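Local coordinates for glucoamylase (Thermoanaerobacterium thermosaccharolyticum, PDB 1LF6), which hydrolyses terminal alpha-1,4-linked glucose residues from the non-reducing ends of glucan chains, probably with release of beta-D-glucose, at residues T489-G494 against Y501-A506; A513-N518 against Y526-I531; E530-S535 against K557-T562. One frame throughout, in Å; residues are numbered along the deposited sequence.

Interaction 1. Residues T489-G494 against Y501-A506; sequences TYTENG and YYIRIA
Tyr490 and Tyr502 meet as an edge-to-face aromatic pair, the edge of Tyr490 turned to the face of Tyr502 with ring planes at 65° and centroids 5.2 Å apart. The atom that leads is Tyr490 CD2, which stands over the centre of the Tyr502 ring. Thr489 OG1 reaches the same ring at its edge, 3.3 Å from Tyr502 CD2; the hydroxyl's own hydrogen-bond partner is Ile485 O. On the other face of the two strands, Thr491 CG2 makes a CH-pi contact with the Tyr501 ring, 3.9 Å from its centroid and displaced toward the rim; the same methyl touches Ile503 CG2 at 3.6 Å. A chi1 of 49° sets Tyr501 CG between the backbone N and the carbonyl carbon, on the side of the pair where Thr491 lies. Tyr501 OH is 3.3 Å from Gly494 CA and is hydrogen-bonded to Lys529 O and Leu496 N.

Behind these side chains lies an antiparallel pairing. Thr491 and Tyr501 exchange both backbone bonds, and Ile503 N reaches Thr489 O at 3.0 Å, nearly straight at 166°. Thr491 OG1 accepts from Asn493 N at 3.1 Å, an ST turn just past the strand. With Tyr490 and Tyr502 as its non-hydrogen-bonded pair, this is a two-stranded beta hairpin directly following helix 468-489 in the family 15 catalytic domain.

Interaction 2. Residues A513-N518 against Y526-I531; sequences ADFMIN and YDQKEI
A beta hairpin of strands 516-519 and 524-527 forms this contact, continued by one more backbone bond and by side-chain bonds where the second strand turns into a 3-10 segment. Ile517 and Tyr526 are its hydrogen-bonded pair, with Ile517 N to Tyr526 O at 2.8 Å and 171°; Met516 and Asp527 are the adjoining non-hydrogen-bonded pair. Met516 folds back so that SD lies 3.7 Å from Asp527 N.

Beyond the pairing, Asp527 binds both segments. Its CG is anti to the backbone N (chi1 176°), which carries that atom toward residues 513-518; OD2 takes Phe515 N at 3.0 Å, from above the carboxylate plane, while OD1 takes Lys529 N in an Asx turn that opens the 3-10 segment 528-530. Gln528 N returns a bond to Phe515 O at 2.8 Å.

Lys529 NZ meets Asp514 OD2 at 2.8 Å, almost in line with the CG-OD2 bond, and has a second partner in Asp512 O. This cation probably offsets the repulsion between Asp514 OD2 and Asp527 OD2, 3.8 Å apart with carboxylate planes almost perpendicular. Gln528 OE1 packs on Phe515 CB and is bonded to Gly507 N. On the face shared by Ile517 and Tyr526, Ile517 CD1 reaches Ile531 CG1 at 3.9 Å.

Interaction 3. Residues E530-S535 against K557-T562; sequences EIVDPS and KVVDST
This is a small, buried apolar contact in which Val532, on the loop between strand 524-527 and helix 538-541, packs against the C-terminal turns of helix 550-562. It lies in the family 15 catalytic domain, an (alpha/alpha) barrel of helical hairpins, and joins a loop to a helix without any hydrogen bond across. The two segments bury 197 Å² in all, and their nearest CA atoms, those of Val532 and Val559, are 6.4 Å apart.

Val532 carries the contact with both of its methyls. CG1, anti to the carbonyl carbon (chi1 -67°), meets Val558 CG1 at 3.7 Å, the two side chains crossing obliquely. Val532 CB lies 4.2 Å from Val559 CG2, so one loop side chain touches two consecutive helix residues. Val559 turns its other methyl, CG1, toward Pro534 CB at a looser 4.4 Å.

The polar bonds lie within each segment or run to residues outside the pair. On the loop, Asp533 OD1 accepts from both the amide and the hydroxyl of Ser535, the two donors arriving from the same face of the carboxylate; the amide bond makes an Asx turn. Asp533 OD2 turns to Trp437 NE1, and Val532 N is held by Asn577 OD1. On the helix, Thr562 OG1 gives its hydrogen to Val558 O at 2.9 Å, and Thr562 OG1 also lies 3.5 Å from Val532 CG2.

The three contacts follow one another along the chain and cluster on the same side of the protein. Interactions 1 and 2 have centres 10 Å apart and are tied by Tyr501 OH to Lys529 O at 2.6 Å and by Arg504 N to Ile531 O at 2.8 Å, both probable hydrogen bonds. Interaction 3 continues from interaction 2 through the shared Glu530 and Ile531, and meets interaction 1 where Tyr501 CD1 lies 3.5 Å from Val558 CG2. Arg504 forms salt bridges with Glu439 and with Glu435, the probable proton acceptor. The side chains of Thr489, Ile531 and Pro534 lie about 10, 9 and 10 Å from that of Glu435.

Interaction 1. Residues T489-G494 against Y501-A506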
ATOM      1  N   THR A 489      -3.770 -25.078 -21.043  1.00 14.86           N
ATOM      2  CA  THR A 489      -3.909 -23.629 -21.176  1.00 15.40           C
ATOM      3  C   THR A 489      -3.481 -22.990 -22.492  1.00 16.62           C
ATOM      4  O   THR A 489      -3.755 -21.815 -22.730  1.00 16.44           O
ATOM      5  CB  THR A 489      -3.141 -22.919 -20.037  1.00 15.37           C
ATOM      6  OG1 THR A 489      -1.734 -23.111 -20.220  1.00 13.46           O
ATOM      7  CG2 THR A 489      -3.532 -23.499 -18.684  1.00 13.82           C
ATOM      8  N   TYR A 490      -2.807 -23.755 -23.343  1.00 16.75           N
ATOM      9  CA  TYR A 490      -2.341 -23.230 -24.620  1.00 18.73           C
ATOM     10  C   TYR A 490      -3.327 -23.518 -25.762  1.00 17.94           C
ATOM     11  O   TYR A 490      -3.474 -24.660 -26.196  1.00 17.34           O
ATOM     12  CB  TYR A 490      -0.965 -23.826 -24.940  1.00 19.54           C
ATOM     13  CG  TYR A 490      -0.292 -23.243 -26.162  1.00 22.20           C
ATOM     14  CD1 TYR A 490      -0.168 -23.986 -27.337  1.00 23.71           C
ATOM     15  CD2 TYR A 490       0.250 -21.957 -26.134  1.00 23.52           C
ATOM     16  CE1 TYR A 490       0.484 -23.465 -28.454  1.00 25.33           C
ATOM     17  CE2 TYR A 490       0.902 -21.425 -27.243  1.00 22.36           C
ATOM     18  CZ  TYR A 490       1.018 -22.185 -28.398  1.00 24.57           C
ATOM     19  OH  TYR A 490       1.679 -21.670 -29.487  1.00 23.42           O
ATOM     20  N   THR A 491      -4.005 -22.484 -26.247  1.00 17.64           N
ATOM     21  CA  THR A 491      -4.949 -22.683 -27.338  1.00 19.46           C
ATOM     22  C   THR A 491      -4.238 -22.585 -28.685  1.00 21.53           C
ATOM     23  O   THR A 491      -3.214 -21.917 -28.820  1.00 20.00           O
ATOM     24  CB  THR A 491      -6.100 -21.646 -27.313  1.00 20.19           C
ATOM     25  OG1 THR A 491      -7.109 -22.027 -28.262  1.00 19.40           O
ATOM     26  CG2 THR A 491      -5.575 -20.248 -27.659  1.00 19.09           C
ATOM     27  N   GLU A 492      -4.787 -23.279 -29.673  1.00 22.49           N
ATOM     28  CA  GLU A 492      -4.254 -23.273 -31.021  1.00 24.34           C
ATOM     29  C   GLU A 492      -5.437 -22.948 -31.923  1.00 24.89           C
ATOM     30  O   GLU A 492      -5.337 -22.970 -33.149  1.00 25.83           O
ATOM     31  CB  GLU A 492      -3.677 -24.650 -31.346  1.00 27.77           C
ATOM     32  CG  GLU A 492      -2.563 -25.052 -30.393  1.00 32.43           C
ATOM     33  CD  GLU A 492      -2.288 -26.533 -30.392  1.00 34.87           C
ATOM     34  OE1 GLU A 492      -1.625 -27.017 -31.334  1.00 36.33           O
ATOM     35  OE2 GLU A 492      -2.750 -27.221 -29.450  1.00 36.19           O
ATOM     36  N   ASN A 493      -6.555 -22.614 -31.288  1.00 24.61           N
ATOM     37  CA  ASN A 493      -7.787 -22.293 -31.999  1.00 25.77           C
ATOM     38  C   ASN A 493      -8.370 -20.966 -31.510  1.00 23.94           C
ATOM     39  O   ASN A 493      -9.587 -20.792 -31.490  1.00 24.56           O
ATOM     40  CB  ASN A 493      -8.800 -23.415 -31.760  1.00 27.44           C
ATOM     41  CG  ASN A 493      -9.979 -23.348 -32.700  1.00 30.10           C
ATOM     42  OD1 ASN A 493     -11.048 -23.865 -32.393  1.00 32.98           O
ATOM     43  ND2 ASN A 493      -9.788 -22.725 -33.856  1.00 31.52           N
ATOM     44  N   GLY A 494      -7.500 -20.037 -31.116  1.00 22.22           N
ATOM     45  CA  GLY A 494      -7.959 -18.748 -30.623  1.00 19.45           C
ATOM     46  C   GLY A 494      -8.245 -17.724 -31.711  1.00 18.87           C
ATOM     47  O   GLY A 494      -7.643 -17.777 -32.777  1.00 16.31           O
ATOM     48  N   TYR A 501      -1.597 -19.299 -28.575  1.00 19.05           N
ATOM     49  CA  TYR A 501      -1.147 -18.576 -27.382  1.00 17.17           C
ATOM     50  C   TYR A 501      -1.737 -19.125 -26.088  1.00 16.47           C
ATOM     51  O   TYR A 501      -2.767 -19.800 -26.099  1.00 15.87           O
ATOM     52  CB  TYR A 501      -1.538 -17.098 -27.493  1.00 16.08           C
ATOM     53  CG  TYR A 501      -2.994 -16.858 -27.872  1.00 18.14           C
ATOM     54  CD1 TYR A 501      -3.380 -16.754 -29.210  1.00 16.91           C
ATOM     55  CD2 TYR A 501      -3.984 -16.722 -26.890  1.00 15.17           C
ATOM     56  CE1 TYR A 501      -4.711 -16.512 -29.563  1.00 18.23           C
ATOM     57  CE2 TYR A 501      -5.317 -16.482 -27.235  1.00 15.53           C
ATOM     58  CZ  TYR A 501      -5.670 -16.373 -28.577  1.00 18.64           C
ATOM     59  OH  TYR A 501      -6.970 -16.082 -28.931  1.00 18.57           O
ATOM     60  N   TYR A 502      -1.072 -18.843 -24.970  1.00 15.47           N
ATOM     61  CA  TYR A 502      -1.593 -19.248 -23.670  1.00 14.30           C
ATOM     62  C   TYR A 502      -2.742 -18.285 -23.403  1.00 15.01           C
ATOM     63  O   TYR A 502      -2.625 -17.087 -23.679  1.00 14.68           O
ATOM     64  CB  TYR A 502      -0.557 -19.067 -22.555  1.00 14.22           C
ATOM     65  CG  TYR A 502       0.570 -20.081 -22.552  1.00 14.69           C
ATOM     66  CD1 TYR A 502       1.854 -19.729 -22.960  1.00 12.23           C
ATOM     67  CD2 TYR A 502       0.343 -21.398 -22.152  1.00 14.09           C
ATOM     68  CE1 TYR A 502       2.890 -20.667 -22.974  1.00 16.86           C
ATOM     69  CE2 TYR A 502       1.366 -22.343 -22.165  1.00 15.64           C
ATOM     70  CZ  TYR A 502       2.639 -21.971 -22.581  1.00 16.62           C
ATOM     71  OH  TYR A 502       3.639 -22.919 -22.633  1.00 18.43           O
ATOM     72  N   ILE A 503      -3.855 -18.792 -22.883  1.00 10.25           N
ATOM     73  CA  ILE A 503      -4.973 -17.919 -22.579  1.00 11.15           C
ATOM     74  C   ILE A 503      -4.903 -17.570 -21.098  1.00 11.12           C
ATOM     75  O   ILE A 503      -4.094 -18.135 -20.368  1.00 13.04           O
ATOM     76  CB  ILE A 503      -6.332 -18.590 -22.907  1.00  9.70           C
ATOM     77  CG1 ILE A 503      -6.556 -19.838 -22.043  1.00 10.54           C
ATOM     78  CG2 ILE A 503      -6.367 -18.942 -24.384  1.00 10.83           C
ATOM     79  CD1 ILE A 503      -7.865 -20.599 -22.376  1.00 10.67           C
ATOM     80  N   ARG A 504      -5.734 -16.633 -20.654  1.00 11.21           N
ATOM     81  CA  ARG A 504      -5.730 -16.243 -19.255  1.00 12.78           C
ATOM     82  C   ARG A 504      -6.067 -17.432 -18.361  1.00 13.95           C
ATOM     83  O   ARG A 504      -5.361 -17.722 -17.392  1.00 13.96           O
ATOM     84  CB  ARG A 504      -6.744 -15.130 -18.994  1.00 13.38           C
ATOM     85  CG  ARG A 504      -6.802 -14.729 -17.527  1.00 10.92           C
ATOM     86  CD  ARG A 504      -7.857 -13.682 -17.238  1.00 11.01           C
ATOM     87  NE  ARG A 504      -7.994 -13.453 -15.797  1.00 10.96           N
ATOM     88  CZ  ARG A 504      -9.003 -12.800 -15.230  1.00 12.53           C
ATOM     89  NH1 ARG A 504      -9.038 -12.650 -13.911  1.00  8.36           N
ATOM     90  NH2 ARG A 504      -9.980 -12.304 -15.982  1.00 10.00           N
ATOM     91  N   ILE A 505      -7.154 -18.119 -18.687  1.00 13.62           N
ATOM     92  CA  ILE A 505      -7.558 -19.262 -17.888  1.00 13.79           C
ATOM     93  C   ILE A 505      -8.567 -20.135 -18.635  1.00 14.29           C
ATOM     94  O   ILE A 505      -9.467 -19.634 -19.307  1.00 14.15           O
ATOM     95  CB  ILE A 505      -8.118 -18.771 -16.528  1.00 14.58           C
ATOM     96  CG1 ILE A 505      -8.266 -19.942 -15.553  1.00 13.86           C
ATOM     97  CG2 ILE A 505      -9.433 -18.037 -16.738  1.00 16.73           C
ATOM     98  CD1 ILE A 505      -8.352 -19.507 -14.104  1.00 11.96           C
ATOM     99  N   ALA A 506      -8.372 -21.446 -18.542  1.00 14.37           N
ATOM    100  CA  ALA A 506      -9.239 -22.422 -19.195  1.00 16.70           C
ATOM    101  C   ALA A 506     -10.235 -22.978 -18.181  1.00 18.37           C
ATOM    102  O   ALA A 506      -9.869 -23.272 -17.045  1.00 18.68           O
ATOM    103  CB  ALA A 506      -8.395 -23.555 -19.778  1.00 14.36           C
TER

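Interaction 2. Residues A513-N518 against Y526-I531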
ATOM      1  N   ALA A 513     -11.511 -25.729 -26.859  1.00 23.03           N
ATOM      2  CA  ALA A 513     -12.969 -25.773 -26.805  1.00 22.07           C
ATOM      3  C   ALA A 513     -13.570 -24.415 -26.484  1.00 22.19           C
ATOM      4  O   ALA A 513     -12.879 -23.505 -26.025  1.00 22.07           O
ATOM      5  CB  ALA A 513     -13.424 -26.794 -25.770  1.00 22.08           C
ATOM      6  N   ASP A 514     -14.866 -24.291 -26.749  1.00 20.40           N
ATOM      7  CA  ASP A 514     -15.594 -23.073 -26.469  1.00 19.83           C
ATOM      8  C   ASP A 514     -16.039 -23.158 -25.011  1.00 18.27           C
ATOM      9  O   ASP A 514     -16.408 -24.225 -24.531  1.00 16.00           O
ATOM     10  CB  ASP A 514     -16.808 -22.960 -27.397  1.00 24.52           C
ATOM     11  CG  ASP A 514     -16.414 -22.704 -28.843  1.00 26.86           C
ATOM     12  OD1 ASP A 514     -17.273 -22.861 -29.733  1.00 30.57           O
ATOM     13  OD2 ASP A 514     -15.241 -22.340 -29.089  1.00 29.32           O
ATOM     14  N   PHE A 515     -15.982 -22.035 -24.306  1.00 17.70           N
ATOM     15  CA  PHE A 515     -16.372 -21.985 -22.906  1.00 17.23           C
ATOM     16  C   PHE A 515     -16.467 -20.513 -22.532  1.00 16.65           C
ATOM     17  O   PHE A 515     -15.476 -19.785 -22.576  1.00 16.60           O
ATOM     18  CB  PHE A 515     -15.326 -22.714 -22.053  1.00 16.24           C
ATOM     19  CG  PHE A 515     -15.703 -22.857 -20.603  1.00 17.22           C
ATOM     20  CD1 PHE A 515     -15.424 -21.843 -19.694  1.00 17.60           C
ATOM     21  CD2 PHE A 515     -16.325 -24.014 -20.143  1.00 18.50           C
ATOM     22  CE1 PHE A 515     -15.755 -21.979 -18.350  1.00 17.43           C
ATOM     23  CE2 PHE A 515     -16.664 -24.159 -18.798  1.00 17.51           C
ATOM     24  CZ  PHE A 515     -16.377 -23.138 -17.902  1.00 17.38           C
ATOM     25  N   MET A 516     -17.673 -20.073 -22.188  1.00 17.18           N
ATOM     26  CA  MET A 516     -17.916 -18.681 -21.828  1.00 19.07           C
ATOM     27  C   MET A 516     -17.575 -18.383 -20.376  1.00 19.69           C
ATOM     28  O   MET A 516     -17.927 -19.146 -19.473  1.00 20.24           O
ATOM     29  CB  MET A 516     -19.386 -18.329 -22.075  1.00 21.76           C
ATOM     30  CG  MET A 516     -19.826 -18.461 -23.520  1.00 25.67           C
ATOM     31  SD  MET A 516     -18.901 -17.353 -24.611  1.00 30.37           S
ATOM     32  CE  MET A 516     -19.705 -15.815 -24.281  1.00 29.32           C
ATOM     33  N   ILE A 517     -16.885 -17.271 -20.152  1.00 17.96           N
ATOM     34  CA  ILE A 517     -16.531 -16.878 -18.797  1.00 17.59           C
ATOM     35  C   ILE A 517     -17.084 -15.498 -18.503  1.00 16.82           C
ATOM     36  O   ILE A 517     -17.327 -14.711 -19.415  1.00 16.31           O
ATOM     37  CB  ILE A 517     -15.009 -16.881 -18.584  1.00 16.60           C
ATOM     38  CG1 ILE A 517     -14.341 -15.828 -19.468  1.00 19.01           C
ATOM     39  CG2 ILE A 517     -14.463 -18.257 -18.892  1.00 13.12           C
ATOM     40  CD1 ILE A 517     -12.833 -15.719 -19.255  1.00 18.47           C
ATOM     41  N   ASN A 518     -17.301 -15.220 -17.225  1.00 16.43           N
ATOM     42  CA  ASN A 518     -17.848 -13.944 -16.808  1.00 17.13           C
ATOM     43  C   ASN A 518     -16.747 -13.085 -16.208  1.00 17.67           C
ATOM     44  O   ASN A 518     -16.169 -13.432 -15.179  1.00 18.31           O
ATOM     45  CB  ASN A 518     -18.964 -14.167 -15.782  1.00 16.68           C
ATOM     46  CG  ASN A 518     -19.988 -15.195 -16.246  1.00 17.79           C
ATOM     47  OD1 ASN A 518     -19.731 -16.403 -16.228  1.00 16.88           O
ATOM     48  ND2 ASN A 518     -21.147 -14.722 -16.672  1.00 15.04           N
ATOM     49  N   TYR A 526     -17.330 -13.390 -22.257  1.00 20.58           N
ATOM     50  CA  TYR A 526     -16.558 -13.733 -23.454  1.00 19.76           C
ATOM     51  C   TYR A 526     -16.124 -15.196 -23.444  1.00 18.26           C
ATOM     52  O   TYR A 526     -16.230 -15.876 -22.430  1.00 18.62           O
ATOM     53  CB  TYR A 526     -15.302 -12.859 -23.554  1.00 19.06           C
ATOM     54  CG  TYR A 526     -15.557 -11.379 -23.392  1.00 20.97           C
ATOM     55  CD1 TYR A 526     -15.660 -10.807 -22.123  1.00 19.66           C
ATOM     56  CD2 TYR A 526     -15.760 -10.563 -24.502  1.00 19.80           C
ATOM     57  CE1 TYR A 526     -15.963  -9.461 -21.965  1.00 20.42           C
ATOM     58  CE2 TYR A 526     -16.066  -9.215 -24.356  1.00 21.02           C
ATOM     59  CZ  TYR A 526     -16.168  -8.671 -23.087  1.00 21.14           C
ATOM     60  OH  TYR A 526     -16.482  -7.343 -22.934  1.00 23.20           O
ATOM     61  N   ASP A 527     -15.642 -15.672 -24.585  1.00 18.51           N
ATOM     62  CA  ASP A 527     -15.148 -17.034 -24.696  1.00 17.20           C
ATOM     63  C   ASP A 527     -13.733 -17.009 -24.117  1.00 17.68           C
ATOM     64  O   ASP A 527     -12.993 -16.040 -24.322  1.00 17.00           O
ATOM     65  CB  ASP A 527     -15.126 -17.481 -26.158  1.00 16.39           C
ATOM     66  CG  ASP A 527     -14.525 -18.865 -26.332  1.00 19.13           C
ATOM     67  OD1 ASP A 527     -13.299 -18.967 -26.587  1.00 16.81           O
ATOM     68  OD2 ASP A 527     -15.274 -19.859 -26.194  1.00 15.81           O
ATOM     69  N   GLN A 528     -13.367 -18.061 -23.388  1.00 13.74           N
ATOM     70  CA  GLN A 528     -12.056 -18.144 -22.753  1.00 14.95           C
ATOM     71  C   GLN A 528     -10.891 -17.838 -23.691  1.00 15.09           C
ATOM     72  O   GLN A 528      -9.887 -17.265 -23.273  1.00 16.04           O
ATOM     73  CB  GLN A 528     -11.859 -19.532 -22.107  1.00 13.28           C
ATOM     74  CG  GLN A 528     -12.017 -20.704 -23.055  1.00 14.06           C
ATOM     75  CD  GLN A 528     -11.720 -22.039 -22.387  1.00 15.84           C
ATOM     76  OE1 GLN A 528     -11.831 -22.178 -21.170  1.00 14.56           O
ATOM     77  NE2 GLN A 528     -11.360 -23.030 -23.188  1.00 16.12           N
ATOM     78  N   LYS A 529     -11.030 -18.213 -24.957  1.00 16.03           N
ATOM     79  CA  LYS A 529      -9.978 -17.991 -25.948  1.00 16.55           C
ATOM     80  C   LYS A 529      -9.792 -16.534 -26.379  1.00 16.87           C
ATOM     81  O   LYS A 529      -8.807 -16.206 -27.039  1.00 17.41           O
ATOM     82  CB  LYS A 529     -10.229 -18.875 -27.171  1.00 17.29           C
ATOM     83  CG  LYS A 529     -10.129 -20.367 -26.867  1.00 17.69           C
ATOM     84  CD  LYS A 529     -10.562 -21.206 -28.051  1.00 20.69           C
ATOM     85  CE  LYS A 529     -12.065 -21.083 -28.284  1.00 21.69           C
ATOM     86  NZ  LYS A 529     -12.475 -21.871 -29.460  1.00 28.83           N
ATOM     87  N   GLU A 530     -10.725 -15.663 -26.002  1.00 17.56           N
ATOM     88  CA  GLU A 530     -10.628 -14.244 -26.348  1.00 17.46           C
ATOM     89  C   GLU A 530      -9.816 -13.482 -25.303  1.00 17.47           C
ATOM     90  O   GLU A 530      -9.435 -12.332 -25.522  1.00 14.44           O
ATOM     91  CB  GLU A 530     -12.014 -13.584 -26.388  1.00 19.38           C
ATOM     92  CG  GLU A 530     -13.023 -14.126 -27.387  1.00 20.37           C
ATOM     93  CD  GLU A 530     -14.343 -13.372 -27.302  1.00 21.98           C
ATOM     94  OE1 GLU A 530     -14.348 -12.153 -27.571  1.00 22.87           O
ATOM     95  OE2 GLU A 530     -15.378 -13.988 -26.956  1.00 22.52           O
ATOM     96  N   ILE A 531      -9.561 -14.119 -24.168  1.00 15.33           N
ATOM     97  CA  ILE A 531      -8.863 -13.446 -23.075  1.00 17.09           C
ATOM     98  C   ILE A 531      -7.415 -13.839 -22.826  1.00 15.41           C
ATOM     99  O   ILE A 531      -7.124 -15.000 -22.525  1.00 14.72           O
ATOM    100  CB  ILE A 531      -9.631 -13.660 -21.751  1.00 15.83           C
ATOM    101  CG1 ILE A 531     -11.138 -13.454 -21.981  1.00 16.77           C
ATOM    102  CG2 ILE A 531      -9.107 -12.725 -20.684  1.00 14.63           C
ATOM    103  CD1 ILE A 531     -11.533 -12.058 -22.453  1.00 16.53           C
TER

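Interaction 3. Residues E530-S535 against K557-T562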
ATOM      1  N   GLU A 530     -10.725 -15.663 -26.002  1.00 17.56           N
ATOM      2  CA  GLU A 530     -10.628 -14.244 -26.348  1.00 17.46           C
ATOM      3  C   GLU A 530      -9.816 -13.482 -25.303  1.00 17.47           C
ATOM      4  O   GLU A 530      -9.435 -12.332 -25.522  1.00 14.44           O
ATOM      5  CB  GLU A 530     -12.014 -13.584 -26.388  1.00 19.38           C
ATOM      6  CG  GLU A 530     -13.023 -14.126 -27.387  1.00 20.37           C
ATOM      7  CD  GLU A 530     -14.343 -13.372 -27.302  1.00 21.98           C
ATOM      8  OE1 GLU A 530     -14.348 -12.153 -27.571  1.00 22.87           O
ATOM      9  OE2 GLU A 530     -15.378 -13.988 -26.956  1.00 22.52           O
ATOM     10  N   ILE A 531      -9.561 -14.119 -24.168  1.00 15.33           N
ATOM     11  CA  ILE A 531      -8.863 -13.446 -23.075  1.00 17.09           C
ATOM     12  C   ILE A 531      -7.415 -13.839 -22.826  1.00 15.41           C
ATOM     13  O   ILE A 531      -7.124 -15.000 -22.525  1.00 14.72           O
ATOM     14  CB  ILE A 531      -9.631 -13.660 -21.751  1.00 15.83           C
ATOM     15  CG1 ILE A 531     -11.138 -13.454 -21.981  1.00 16.77           C
ATOM     16  CG2 ILE A 531      -9.107 -12.725 -20.684  1.00 14.63           C
ATOM     17  CD1 ILE A 531     -11.533 -12.058 -22.453  1.00 16.53           C
ATOM     18  N   VAL A 532      -6.509 -12.871 -22.955  1.00 14.71           N
ATOM     19  CA  VAL A 532      -5.092 -13.112 -22.690  1.00 13.10           C
ATOM     20  C   VAL A 532      -4.691 -12.293 -21.465  1.00 14.41           C
ATOM     21  O   VAL A 532      -5.334 -11.294 -21.139  1.00 14.36           O
ATOM     22  CB  VAL A 532      -4.188 -12.762 -23.909  1.00 15.31           C
ATOM     23  CG1 VAL A 532      -4.483 -13.726 -25.045  1.00 16.02           C
ATOM     24  CG2 VAL A 532      -4.389 -11.317 -24.348  1.00 13.15           C
ATOM     25  N   ASP A 533      -3.633 -12.727 -20.788  1.00 14.65           N
ATOM     26  CA  ASP A 533      -3.180 -12.101 -19.547  1.00 14.65           C
ATOM     27  C   ASP A 533      -1.650 -12.200 -19.467  1.00 14.90           C
ATOM     28  O   ASP A 533      -1.086 -13.284 -19.605  1.00 17.22           O
ATOM     29  CB  ASP A 533      -3.839 -12.872 -18.394  1.00 16.77           C
ATOM     30  CG  ASP A 533      -3.551 -12.283 -17.028  1.00 17.21           C
ATOM     31  OD1 ASP A 533      -2.414 -11.825 -16.790  1.00 15.40           O
ATOM     32  OD2 ASP A 533      -4.470 -12.309 -16.177  1.00 16.42           O
ATOM     33  N   PRO A 534      -0.955 -11.070 -19.244  1.00 15.87           N
ATOM     34  CA  PRO A 534       0.510 -11.106 -19.164  1.00 14.57           C
ATOM     35  C   PRO A 534       1.060 -11.974 -18.035  1.00 14.53           C
ATOM     36  O   PRO A 534       2.259 -12.251 -17.988  1.00 14.93           O
ATOM     37  CB  PRO A 534       0.886  -9.636 -19.009  1.00 16.48           C
ATOM     38  CG  PRO A 534      -0.306  -9.043 -18.368  1.00 19.19           C
ATOM     39  CD  PRO A 534      -1.452  -9.695 -19.079  1.00 15.81           C
ATOM     40  N   SER A 535       0.178 -12.410 -17.138  1.00 13.03           N
ATOM     41  CA  SER A 535       0.569 -13.252 -16.014  1.00 13.03           C
ATOM     42  C   SER A 535       1.197 -14.565 -16.468  1.00 12.56           C
ATOM     43  O   SER A 535       1.857 -15.243 -15.680  1.00 12.35           O
ATOM     44  CB  SER A 535      -0.647 -13.561 -15.130  1.00 13.12           C
ATOM     45  OG  SER A 535      -1.185 -12.375 -14.569  1.00 13.30           O
ATOM     46  N   LYS A 557       3.238 -12.015 -28.691  1.00 19.89           N
ATOM     47  CA  LYS A 557       2.728 -11.299 -29.859  1.00 22.30           C
ATOM     48  C   LYS A 557       1.276 -10.888 -29.673  1.00 20.53           C
ATOM     49  O   LYS A 557       0.898  -9.763 -29.991  1.00 21.30           O
ATOM     50  CB  LYS A 557       2.831 -12.161 -31.120  1.00 24.80           C
ATOM     51  CG  LYS A 557       4.236 -12.603 -31.479  1.00 32.28           C
ATOM     52  CD  LYS A 557       4.254 -13.261 -32.855  1.00 37.60           C
ATOM     53  CE  LYS A 557       5.583 -13.937 -33.132  1.00 42.02           C
ATOM     54  NZ  LYS A 557       5.810 -15.096 -32.218  1.00 46.28           N
ATOM     55  N   VAL A 558       0.463 -11.807 -29.164  1.00 19.48           N
ATOM     56  CA  VAL A 558      -0.948 -11.529 -28.945  1.00 18.34           C
ATOM     57  C   VAL A 558      -1.149 -10.533 -27.807  1.00 18.32           C
ATOM     58  O   VAL A 558      -1.995  -9.635 -27.891  1.00 17.32           O
ATOM     59  CB  VAL A 558      -1.718 -12.833 -28.637  1.00 19.63           C
ATOM     60  CG1 VAL A 558      -3.167 -12.527 -28.340  1.00 21.66           C
ATOM     61  CG2 VAL A 558      -1.611 -13.784 -29.821  1.00 20.66           C
ATOM     62  N   VAL A 559      -0.377 -10.695 -26.738  1.00 16.64           N
ATOM     63  CA  VAL A 559      -0.473  -9.794 -25.601  1.00 14.75           C
ATOM     64  C   VAL A 559      -0.108  -8.359 -25.989  1.00 14.98           C
ATOM     65  O   VAL A 559      -0.828  -7.423 -25.650  1.00 15.19           O
ATOM     66  CB  VAL A 559       0.442 -10.261 -24.449  1.00 14.08           C
ATOM     67  CG1 VAL A 559       0.584  -9.163 -23.410  1.00 10.10           C
ATOM     68  CG2 VAL A 559      -0.145 -11.515 -23.813  1.00 14.47           C
ATOM     69  N   ASP A 560       1.005  -8.183 -26.696  1.00 16.18           N
ATOM     70  CA  ASP A 560       1.416  -6.841 -27.090  1.00 18.00           C
ATOM     71  C   ASP A 560       0.505  -6.211 -28.144  1.00 19.63           C
ATOM     72  O   ASP A 560       0.408  -4.986 -28.237  1.00 20.66           O
ATOM     73  CB  ASP A 560       2.865  -6.847 -27.582  1.00 18.02           C
ATOM     74  CG  ASP A 560       3.855  -7.103 -26.455  1.00 18.64           C
ATOM     75  OD1 ASP A 560       3.442  -6.996 -25.281  1.00 15.93           O
ATOM     76  OD2 ASP A 560       5.034  -7.391 -26.741  1.00 14.29           O
ATOM     77  N   SER A 561      -0.172  -7.043 -28.926  1.00 20.75           N
ATOM     78  CA  SER A 561      -1.075  -6.538 -29.958  1.00 22.59           C
ATOM     79  C   SER A 561      -2.429  -6.157 -29.376  1.00 21.40           C
ATOM     80  O   SER A 561      -3.168  -5.383 -29.970  1.00 22.38           O
ATOM     81  CB  SER A 561      -1.296  -7.596 -31.044  1.00 23.54           C
ATOM     82  OG  SER A 561      -0.076  -7.926 -31.673  1.00 31.99           O
ATOM     83  N   THR A 562      -2.753  -6.684 -28.201  1.00 21.48           N
ATOM     84  CA  THR A 562      -4.058  -6.408 -27.618  1.00 19.84           C
ATOM     85  C   THR A 562      -4.104  -5.614 -26.316  1.00 18.67           C
ATOM     86  O   THR A 562      -5.030  -4.833 -26.105  1.00 15.90           O
ATOM     87  CB  THR A 562      -4.830  -7.730 -27.391  1.00 22.75           C
ATOM     88  OG1 THR A 562      -4.166  -8.506 -26.387  1.00 23.90           O
ATOM     89  CG2 THR A 562      -4.871  -8.544 -28.671  1.00 23.63           C
TER